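Local coordinates for hypothetical protein TT0907 (Thermus thermophilus, PDB 1WDI), which probably transfers and isomerises the ribose of S-adenosylmethionine onto preQ1-modified tRNA, giving epoxyqueuosine, at residues 251-256 with 293-298. Numbering follows the deposited sequence.
Sequences RRVVAV and VVDALF
The methyl of A255 packs against CG1 of V294 and CD1 of L297, on the face of the sheet that helix 258-266 covers through V260 and V261. This is a parallel strand pair, 253-256 beside 296-298, in the large mixed sheet of the protein. The chain leaves strand 253-256, passes through helix 258-266, a small hairpin and strand 277-281, and returns to run parallel beside 253-256. The axes of the two short strands approach to 4.7 Å, with 23° between their directions.

A255 CB lies 3.8 Å from V294 CG1. This CG1, anti to the backbone N, is the V294 methyl nearer A255. On the other face, V254 sets both methyls near A296 CB. V256 runs alongside F298 there, with V256 CG1 4.1 Å from ring atom CD2 of F298. F189 meets the F298 ring edge-to-face. At the start of strand 253-256, V253 touches V293 of the incoming loop, CG1 to CG1, and the two share V243 of helix 237-248 as a neighbour.

Backbone bonds tie the two segments together. A255 gives its N-H to A296 O, and A255 O takes the N-H of F298, with N and O 2.9 Å apart. V253 O accepts D295 N, and A296 N adds a weak second bond.

At the polar edge, the D295 carboxylate takes the place of a backbone acceptor. Its CG sits beside the backbone N (chi1 -62°), which lets OD2 reach back to V253. R252 directs its guanidinium elsewhere, to a salt bridge with D56. One water donates to both R251 O and D295 OD2. That same OD2 accepts V253 N through its anti lone pair, at 2.9 Å and an N-H...O angle of 162°.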
ATOM      1  N   ARG A 251      11.110 -21.581   4.933  1.00 25.99           N
ATOM      2  CA  ARG A 251       9.957 -21.039   5.650  1.00 25.18           C
ATOM      3  C   ARG A 251       9.167 -20.080   4.746  1.00 24.32           C
ATOM      4  O   ARG A 251       9.736 -19.411   3.888  1.00 22.56           O
ATOM      5  CB  ARG A 251      10.420 -20.339   6.934  1.00 25.40           C
ATOM      6  CG  ARG A 251      11.000 -21.318   7.969  1.00 23.22           C
ATOM      7  CD  ARG A 251      11.317 -20.656   9.318  1.00 25.62           C
ATOM      8  NE  ARG A 251      12.507 -19.804   9.298  1.00 21.91           N
ATOM      9  CZ  ARG A 251      12.492 -18.477   9.400  1.00 24.25           C
ATOM     10  NH1 ARG A 251      11.346 -17.820   9.528  1.00 22.73           N
ATOM     11  NH2 ARG A 251      13.633 -17.801   9.390  1.00 27.04           N
ATOM     12  N   ARG A 252       7.855 -20.018   4.939  1.00 23.39           N
ATOM     13  CA  ARG A 252       7.002 -19.175   4.101  1.00 22.36           C
ATOM     14  C   ARG A 252       7.057 -17.675   4.339  1.00 22.77           C
ATOM     15  O   ARG A 252       7.066 -17.209   5.479  1.00 20.70           O
ATOM     16  CB  ARG A 252       5.541 -19.615   4.222  1.00 20.55           C
ATOM     17  CG  ARG A 252       5.301 -21.075   3.888  1.00 22.84           C
ATOM     18  CD  ARG A 252       3.817 -21.379   3.838  1.00 25.26           C
ATOM     19  NE  ARG A 252       3.154 -21.175   5.128  1.00 27.59           N
ATOM     20  CZ  ARG A 252       1.886 -21.500   5.369  1.00 27.08           C
ATOM     21  NH1 ARG A 252       1.152 -22.040   4.403  1.00 25.57           N
ATOM     22  NH2 ARG A 252       1.353 -21.300   6.572  1.00 23.36           N
ATOM     23  N   VAL A 253       7.092 -16.926   3.239  1.00 20.12           N
ATOM     24  CA  VAL A 253       7.072 -15.475   3.293  1.00 18.48           C
ATOM     25  C   VAL A 253       5.646 -15.143   2.860  1.00 20.01           C
ATOM     26  O   VAL A 253       5.253 -15.412   1.721  1.00 19.79           O
ATOM     27  CB  VAL A 253       8.095 -14.854   2.317  1.00 20.57           C
ATOM     28  CG1 VAL A 253       7.965 -13.337   2.318  1.00 15.08           C
ATOM     29  CG2 VAL A 253       9.504 -15.251   2.731  1.00 18.61           C
ATOM     30  N   VAL A 254       4.869 -14.595   3.789  1.00 18.43           N
ATOM     31  CA  VAL A 254       3.472 -14.259   3.546  1.00 16.46           C
ATOM     32  C   VAL A 254       3.291 -12.758   3.394  1.00 16.69           C
ATOM     33  O   VAL A 254       3.531 -11.990   4.327  1.00 16.61           O
ATOM     34  CB  VAL A 254       2.584 -14.768   4.713  1.00 16.80           C
ATOM     35  CG1 VAL A 254       1.110 -14.581   4.375  1.00 15.85           C
ATOM     36  CG2 VAL A 254       2.892 -16.245   4.987  1.00 15.89           C
ATOM     37  N   ALA A 255       2.858 -12.341   2.212  1.00 17.19           N
ATOM     38  CA  ALA A 255       2.669 -10.927   1.941  1.00 16.69           C
ATOM     39  C   ALA A 255       1.304 -10.441   2.381  1.00 18.08           C
ATOM     40  O   ALA A 255       0.288 -11.092   2.137  1.00 17.97           O
ATOM     41  CB  ALA A 255       2.856 -10.652   0.440  1.00 18.18           C
ATOM     42  N   VAL A 256       1.284  -9.293   3.044  1.00 19.77           N
ATOM     43  CA  VAL A 256       0.033  -8.698   3.467  1.00 19.54           C
ATOM     44  C   VAL A 256      -0.165  -7.511   2.544  1.00 20.50           C
ATOM     45  O   VAL A 256       0.385  -6.432   2.777  1.00 21.84           O
ATOM     46  CB  VAL A 256       0.081  -8.210   4.925  1.00 20.03           C
ATOM     47  CG1 VAL A 256      -1.224  -7.511   5.274  1.00 19.14           C
ATOM     48  CG2 VAL A 256       0.323  -9.386   5.857  1.00 20.18           C
ATOM     49  N   VAL A 293       9.750 -14.368  -4.312  1.00 18.29           N
ATOM     50  CA  VAL A 293       9.764 -14.161  -2.866  1.00 17.84           C
ATOM     51  C   VAL A 293       8.471 -14.543  -2.150  1.00 19.09           C
ATOM     52  O   VAL A 293       8.495 -15.274  -1.165  1.00 20.39           O
ATOM     53  CB  VAL A 293      10.065 -12.683  -2.531  1.00 18.72           C
ATOM     54  CG1 VAL A 293      10.191 -12.497  -1.010  1.00 16.07           C
ATOM     55  CG2 VAL A 293      11.343 -12.243  -3.251  1.00 19.96           C
ATOM     56  N   VAL A 294       7.346 -14.037  -2.648  1.00 18.38           N
ATOM     57  CA  VAL A 294       6.049 -14.288  -2.031  1.00 19.64           C
ATOM     58  C   VAL A 294       5.553 -15.727  -2.150  1.00 19.18           C
ATOM     59  O   VAL A 294       5.400 -16.246  -3.259  1.00 18.30           O
ATOM     60  CB  VAL A 294       4.985 -13.335  -2.626  1.00 18.49           C
ATOM     61  CG1 VAL A 294       3.637 -13.541  -1.934  1.00 16.92           C
ATOM     62  CG2 VAL A 294       5.461 -11.888  -2.484  1.00 17.57           C
ATOM     63  N   ASP A 295       5.296 -16.359  -1.004  1.00 18.77           N
ATOM     64  CA  ASP A 295       4.805 -17.744  -0.964  1.00 19.18           C
ATOM     65  C   ASP A 295       3.301 -17.820  -0.705  1.00 18.99           C
ATOM     66  O   ASP A 295       2.664 -18.835  -0.994  1.00 18.72           O
ATOM     67  CB  ASP A 295       5.521 -18.551   0.129  1.00 19.86           C
ATOM     68  CG  ASP A 295       7.014 -18.667  -0.108  1.00 21.75           C
ATOM     69  OD1 ASP A 295       7.409 -19.169  -1.184  1.00 23.03           O
ATOM     70  OD2 ASP A 295       7.790 -18.258   0.783  1.00 20.97           O
ATOM     71  N   ALA A 296       2.740 -16.756  -0.140  1.00 18.07           N
ATOM     72  CA  ALA A 296       1.310 -16.712   0.157  1.00 18.73           C
ATOM     73  C   ALA A 296       0.900 -15.256   0.153  1.00 17.94           C
ATOM     74  O   ALA A 296       1.721 -14.386   0.422  1.00 19.22           O
ATOM     75  CB  ALA A 296       1.020 -17.348   1.527  1.00 16.70           C
ATOM     76  N   LEU A 297      -0.368 -14.991  -0.135  1.00 16.25           N
ATOM     77  CA  LEU A 297      -0.841 -13.616  -0.209  1.00 17.98           C
ATOM     78  C   LEU A 297      -2.163 -13.353   0.493  1.00 18.37           C
ATOM     79  O   LEU A 297      -3.149 -14.047   0.248  1.00 18.00           O
ATOM     80  CB  LEU A 297      -0.983 -13.196  -1.682  1.00 15.42           C
ATOM     81  CG  LEU A 297      -1.577 -11.811  -1.969  1.00 15.10           C
ATOM     82  CD1 LEU A 297      -0.667 -10.732  -1.391  1.00 13.91           C
ATOM     83  CD2 LEU A 297      -1.721 -11.610  -3.484  1.00 19.16           C
ATOM     84  N   PHE A 298      -2.159 -12.341   1.358  1.00 16.95           N
ATOM     85  CA  PHE A 298      -3.340 -11.899   2.088  1.00 18.42           C
ATOM     86  C   PHE A 298      -3.653 -10.589   1.371  1.00 19.27           C
ATOM     87  O   PHE A 298      -2.828  -9.671   1.370  1.00 20.72           O
ATOM     88  CB  PHE A 298      -2.995 -11.621   3.553  1.00 17.75           C
ATOM     89  CG  PHE A 298      -4.157 -11.128   4.371  1.00 18.49           C
ATOM     90  CD1 PHE A 298      -4.938 -12.019   5.108  1.00 20.24           C
ATOM     91  CD2 PHE A 298      -4.481  -9.775   4.400  1.00 19.94           C
ATOM     92  CE1 PHE A 298      -6.027 -11.566   5.865  1.00 18.36           C
ATOM     93  CE2 PHE A 298      -5.563  -9.308   5.148  1.00 19.77           C
ATOM     94  CZ  PHE A 298      -6.340 -10.209   5.885  1.00 18.39           C
TER
HETATM   95  O   HOH W   1      10.285 -18.780   1.414  1.00 29.82           O